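Local coordinates for protein RNA-dependent RNA Polymerase (Bombyx mori cytoplasmic polyhedrosis virus, PDB 6TZ0) that catalyses template-directed RNA synthesis from ribonucleoside triphosphates, probably serving both plus-strand transcription and minus-strand genome replication of this double-stranded RNA virus, at residues T68-P72 and T169-L174; V229-F234 and A337-D341. One frame throughout, in Å; residues are numbered along the deposited sequence.

Contact 1 (T68-P72 and T169-L174); sequences TVTIP and TYVKLL
Val69 lies over the ring of Tyr170, where the extended connection between strand 64-68 and helix 73-76 passes along one flank of helix 166-175. From the backbone outward, Val69 CB comes first, 4.1 Å from Tyr170 OH. The branch then divides the work. CG1 stands anti to the backbone N (chi1 176°), which brings it down over the ring face. There it makes a CH-pi contact, 4.0 Å from the Tyr170 centroid and 24° off the normal. It is shifted toward the hydroxyl end, and its nearest ring atom is Tyr170 CZ at 3.7 Å. CG2 lies nearer the CE2 side of the ring, 3.9 Å from Tyr170 CE2, and extends toward Thr169 OG1. Two residues on, Ile71 points inward again while Thr70 points away, in the alternation usual for an extended chain. Ile71 CD1 settles on Leu173, 3.7 Å from Leu173 CB and 3.8 Å from Leu173 CD1, with Leu174 CD2 a little farther off. No hydrogen bond joins the two segments. The polar ends turn to others: Tyr170 OH hydrogen-bonds to Asn232 OD1 and Thr169 OG1 to Pro166 O. Cohesion here therefore comes from dispersion and methyl burial, with the phenol supplying the flat surface.

Contact 2 (V229-F234 and A337-D341); sequences VAMNHF and AMTND
Ala230 and Met338 meet in a buried helix-helix contact, where helix 224-237, in the polymerase's N-terminal family region, packs against the C-terminal end of helix 325-339. Their CA atoms are 4.8 Å apart, a close approach consistent with the small alanine side chain. The apolar part belongs to Met338. Its CG rests 3.9 Å from Ala230 CB, and the chain, extended beyond CG (chi2 176°), carries sulfur and methyl along to Val229, where Met338 SD lies 4.1 Å from Val229 CG1 and CE touches the same methyl. Phe311 and Tyr314 of helix 309-320 also pack on this methionine.

A second group consists of aromatic C-H edges facing main-chain oxygens at the end of helix 325-339. Phe234 points its CZ corner into this turn: the carbonyls of Ala337, Thr339 and Asn340 sit near the ring plane at its edge, whereas that of Met338 approaches obliquely. His233 CD2 adds a further edge approach to Met338 O at 3.7 Å, while its ring stacks with Phe311.

The polar groups pair within their own turn or with residues beyond the two segments. Asp341 OD1 lies over a face of Phe234 but hydrogen-bonds to Thr209 OG1; OD2 hydrogen-bonds to Tyr242 OH and forms a salt bridge with Lys246. Within the turn, Asp341 N makes a weak hydrogen bond to Asn340 OD1, bent to 126° at the hydrogen.

In the fold
Running from the N terminus, the chain leaves strand 64-68, and contact 1 closes a loop of 96 intervening residues when helix 166-175 returns to 68-72. It then passes through helix 206-218 into helix 224-237, which opens contact 2; this closes after 102 intervening residues, at the end of helix 325-339. The two loops are in series, neither nested nor crossing, yet their contacts lie about 13 Å apart between centres. Helix 224-237 joins them: Asn232 ND2 reaches Thr68 O and its OD1 meets Thr70 N, while Met231 packs on Tyr170. One helix thus links the outer 68-72 connection to the more deeply placed helix 325-339.

Contact 1 (T68-P72 and T169-L174)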
loop_
_atom_site.group_PDB
_atom_site.type_symbol
_atom_site.label_atom_id
_atom_site.label_comp_id
_atom_site.label_asym_id
_atom_site.label_seq_id
_atom_site.Cartn_x
_atom_site.Cartn_y
_atom_site.Cartn_z
ATOM N N THR A 68 21.156 8.019 39.047
ATOM C CA THR A 68 20.272 7.957 40.204
ATOM C C THR A 68 18.856 7.681 39.728
ATOM O O THR A 68 18.380 8.337 38.798
ATOM C CB THR A 68 20.323 9.268 41.003
ATOM O OG1 THR A 68 21.663 9.505 41.451
ATOM C CG2 THR A 68 19.404 9.215 42.211
ATOM N N VAL A 69 18.193 6.708 40.355
ATOM C CA VAL A 69 16.810 6.387 40.021
ATOM C C VAL A 69 15.916 7.540 40.457
ATOM O O VAL A 69 15.869 7.896 41.640
ATOM C CB VAL A 69 16.379 5.071 40.682
ATOM C CG1 VAL A 69 14.919 4.803 40.404
ATOM C CG2 VAL A 69 17.232 3.917 40.189
ATOM N N THR A 70 15.204 8.128 39.499
ATOM C CA THR A 70 14.373 9.304 39.722
ATOM C C THR A 70 13.037 9.109 39.022
ATOM O O THR A 70 13.001 8.798 37.827
ATOM C CB THR A 70 15.061 10.569 39.198
ATOM O OG1 THR A 70 16.311 10.748 39.872
ATOM C CG2 THR A 70 14.189 11.790 39.432
ATOM N N ILE A 71 11.947 9.281 39.758
ATOM C CA ILE A 71 10.596 9.173 39.225
ATOM C C ILE A 71 9.856 10.469 39.567
ATOM O O ILE A 71 9.801 10.835 40.742
ATOM C CB ILE A 71 9.839 7.958 39.771
ATOM C CG1 ILE A 71 10.540 6.677 39.331
ATOM C CG2 ILE A 71 8.412 7.939 39.278
ATOM C CD1 ILE A 71 9.992 5.448 39.947
ATOM N N PRO A 72 9.293 11.172 38.596
ATOM C CA PRO A 72 8.663 12.466 38.877
ATOM C C PRO A 72 7.320 12.311 39.578
ATOM O O PRO A 72 6.732 11.231 39.637
ATOM C CB PRO A 72 8.491 13.079 37.486
ATOM C CG PRO A 72 8.391 11.908 36.581
ATOM C CD PRO A 72 9.288 10.859 37.156
ATOM N N THR A 169 13.984 -2.362 40.807
ATOM C CA THR A 169 13.473 -1.241 41.584
ATOM C C THR A 169 12.553 -0.365 40.755
ATOM O O THR A 169 11.600 0.193 41.300
ATOM C CB THR A 169 14.615 -0.407 42.147
ATOM O OG1 THR A 169 15.322 0.214 41.071
ATOM C CG2 THR A 169 15.560 -1.297 42.908
ATOM N N TYR A 170 12.797 -0.251 39.443
ATOM C CA TYR A 170 11.831 0.435 38.583
ATOM C C TYR A 170 10.495 -0.300 38.516
ATOM O O TYR A 170 9.437 0.334 38.606
ATOM C CB TYR A 170 12.395 0.641 37.176
ATOM C CG TYR A 170 13.245 1.880 37.042
ATOM C CD1 TYR A 170 12.652 3.132 36.939
ATOM C CD2 TYR A 170 14.628 1.806 36.997
ATOM C CE1 TYR A 170 13.411 4.271 36.816
ATOM C CE2 TYR A 170 15.397 2.942 36.872
ATOM C CZ TYR A 170 14.781 4.170 36.779
ATOM O OH TYR A 170 15.537 5.307 36.654
ATOM N N VAL A 171 10.523 -1.633 38.378
ATOM C CA VAL A 171 9.292 -2.425 38.339
ATOM C C VAL A 171 8.527 -2.307 39.655
ATOM O O VAL A 171 7.301 -2.131 39.662
ATOM C CB VAL A 171 9.609 -3.894 37.984
ATOM C CG1 VAL A 171 8.410 -4.795 38.206
ATOM C CG2 VAL A 171 10.017 -4.007 36.532
ATOM N N LYS A 172 9.243 -2.320 40.782
ATOM C CA LYS A 172 8.570 -2.232 42.075
ATOM C C LYS A 172 8.043 -0.825 42.344
ATOM O O LYS A 172 6.942 -0.667 42.878
ATOM C CB LYS A 172 9.513 -2.681 43.189
ATOM C CG LYS A 172 8.833 -2.816 44.538
ATOM C CD LYS A 172 9.808 -3.180 45.635
ATOM C CE LYS A 172 10.225 -4.629 45.544
ATOM N NZ LYS A 172 11.068 -5.021 46.707
ATOM N N LEU A 173 8.793 0.212 41.971
ATOM C CA LEU A 173 8.316 1.566 42.202
ATOM C C LEU A 173 7.223 1.985 41.233
ATOM O O LEU A 173 6.496 2.937 41.528
ATOM C CB LEU A 173 9.467 2.559 42.117
ATOM C CG LEU A 173 10.484 2.609 43.246
ATOM C CD1 LEU A 173 11.606 3.552 42.869
ATOM C CD2 LEU A 173 9.809 3.059 44.522
ATOM N N LEU A 174 7.084 1.319 40.091
ATOM C CA LEU A 174 6.026 1.695 39.162
ATOM C C LEU A 174 4.789 0.816 39.243
ATOM O O LEU A 174 3.696 1.291 38.926
ATOM C CB LEU A 174 6.549 1.687 37.720
ATOM C CG LEU A 174 7.556 2.767 37.318
ATOM C CD1 LEU A 174 8.114 2.492 35.940
ATOM C CD2 LEU A 174 6.918 4.141 37.365
#

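Contact 2 (V229-F234 and A337-D341)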
loop_
_atom_site.group_PDB
_atom_site.type_symbol
_atom_site.label_atom_id
_atom_site.label_comp_id
_atom_site.label_asym_id
_atom_site.label_seq_id
_atom_site.Cartn_x
_atom_site.Cartn_y
_atom_site.Cartn_z
ATOM N N VAL A 229 19.533 5.654 33.034
ATOM C CA VAL A 229 19.432 6.867 32.217
ATOM C C VAL A 229 18.260 6.774 31.237
ATOM O O VAL A 229 17.484 7.731 31.072
ATOM C CB VAL A 229 20.764 7.116 31.485
ATOM C CG1 VAL A 229 20.670 8.321 30.568
ATOM C CG2 VAL A 229 21.887 7.298 32.479
ATOM N N ALA A 230 18.082 5.599 30.624
ATOM C CA ALA A 230 16.990 5.377 29.682
ATOM C C ALA A 230 15.627 5.489 30.355
ATOM O O ALA A 230 14.745 6.199 29.859
ATOM C CB ALA A 230 17.149 4.008 29.024
ATOM N N MET A 231 15.443 4.813 31.498
ATOM C CA MET A 231 14.150 4.840 32.182
ATOM C C MET A 231 13.829 6.220 32.748
ATOM O O MET A 231 12.660 6.634 32.747
ATOM C CB MET A 231 14.116 3.788 33.286
ATOM C CG MET A 231 14.084 2.362 32.784
ATOM S SD MET A 231 12.658 2.041 31.736
ATOM C CE MET A 231 11.315 2.216 32.900
ATOM N N ASN A 232 14.847 6.952 33.216
ATOM C CA ASN A 232 14.618 8.320 33.672
ATOM C C ASN A 232 14.178 9.214 32.523
ATOM O O ASN A 232 13.285 10.054 32.692
ATOM C CB ASN A 232 15.878 8.900 34.313
ATOM C CG ASN A 232 16.247 8.224 35.605
ATOM O OD1 ASN A 232 15.386 7.785 36.357
ATOM N ND2 ASN A 232 17.536 8.181 35.895
ATOM N N HIS A 233 14.768 9.026 31.337
ATOM C CA HIS A 233 14.358 9.822 30.185
ATOM C C HIS A 233 12.947 9.465 29.720
ATOM O O HIS A 233 12.188 10.349 29.306
ATOM C CB HIS A 233 15.368 9.663 29.050
ATOM C CG HIS A 233 15.039 10.467 27.829
ATOM N ND1 HIS A 233 15.037 11.845 27.827
ATOM C CD2 HIS A 233 14.738 10.088 26.566
ATOM C CE1 HIS A 233 14.720 12.281 26.622
ATOM N NE2 HIS A 233 14.540 11.234 25.837
ATOM N N PHE A 234 12.568 8.186 29.789
ATOM C CA PHE A 234 11.215 7.823 29.368
ATOM C C PHE A 234 10.164 8.368 30.330
ATOM O O PHE A 234 9.109 8.844 29.895
ATOM C CB PHE A 234 11.047 6.308 29.225
ATOM C CG PHE A 234 11.777 5.709 28.056
ATOM C CD1 PHE A 234 11.509 6.133 26.767
ATOM C CD2 PHE A 234 12.620 4.629 28.229
ATOM C CE1 PHE A 234 12.155 5.564 25.686
ATOM C CE2 PHE A 234 13.265 4.050 27.151
ATOM C CZ PHE A 234 13.026 4.517 25.880
ATOM N N ALA A 337 18.581 2.904 21.809
ATOM C CA ALA A 337 17.808 2.245 22.856
ATOM C C ALA A 337 17.196 3.246 23.829
ATOM O O ALA A 337 16.176 2.953 24.455
ATOM C CB ALA A 337 18.687 1.251 23.606
ATOM N N MET A 338 17.806 4.420 23.977
ATOM C CA MET A 338 17.301 5.407 24.925
ATOM C C MET A 338 16.173 6.254 24.360
ATOM O O MET A 338 15.365 6.775 25.132
ATOM C CB MET A 338 18.426 6.321 25.397
ATOM C CG MET A 338 19.395 5.649 26.332
ATOM S SD MET A 338 20.780 6.680 26.817
ATOM C CE MET A 338 21.725 5.485 27.744
ATOM N N THR A 339 16.100 6.434 23.046
ATOM C CA THR A 339 15.045 7.263 22.474
ATOM C C THR A 339 13.892 6.468 21.877
ATOM O O THR A 339 12.755 6.940 21.896
ATOM C CB THR A 339 15.621 8.201 21.410
ATOM O OG1 THR A 339 16.368 7.442 20.457
ATOM C CG2 THR A 339 16.511 9.253 22.033
ATOM N N ASN A 340 14.148 5.283 21.332
ATOM C CA ASN A 340 13.076 4.456 20.799
ATOM C C ASN A 340 12.563 3.518 21.881
ATOM O O ASN A 340 13.313 3.049 22.739
ATOM C CB ASN A 340 13.545 3.654 19.582
ATOM C CG ASN A 340 12.396 3.008 18.813
ATOM O OD1 ASN A 340 11.228 3.158 19.162
ATOM N ND2 ASN A 340 12.734 2.280 17.757
ATOM N N ASP A 341 11.266 3.238 21.815
ATOM C CA ASP A 341 10.557 2.522 22.863
ATOM C C ASP A 341 10.240 1.082 22.499
ATOM O O ASP A 341 10.061 0.256 23.398
ATOM C CB ASP A 341 9.243 3.239 23.160
ATOM C CG ASP A 341 8.659 2.881 24.496
ATOM O OD1 ASP A 341 9.324 2.192 25.291
ATOM O OD2 ASP A 341 7.511 3.287 24.749
#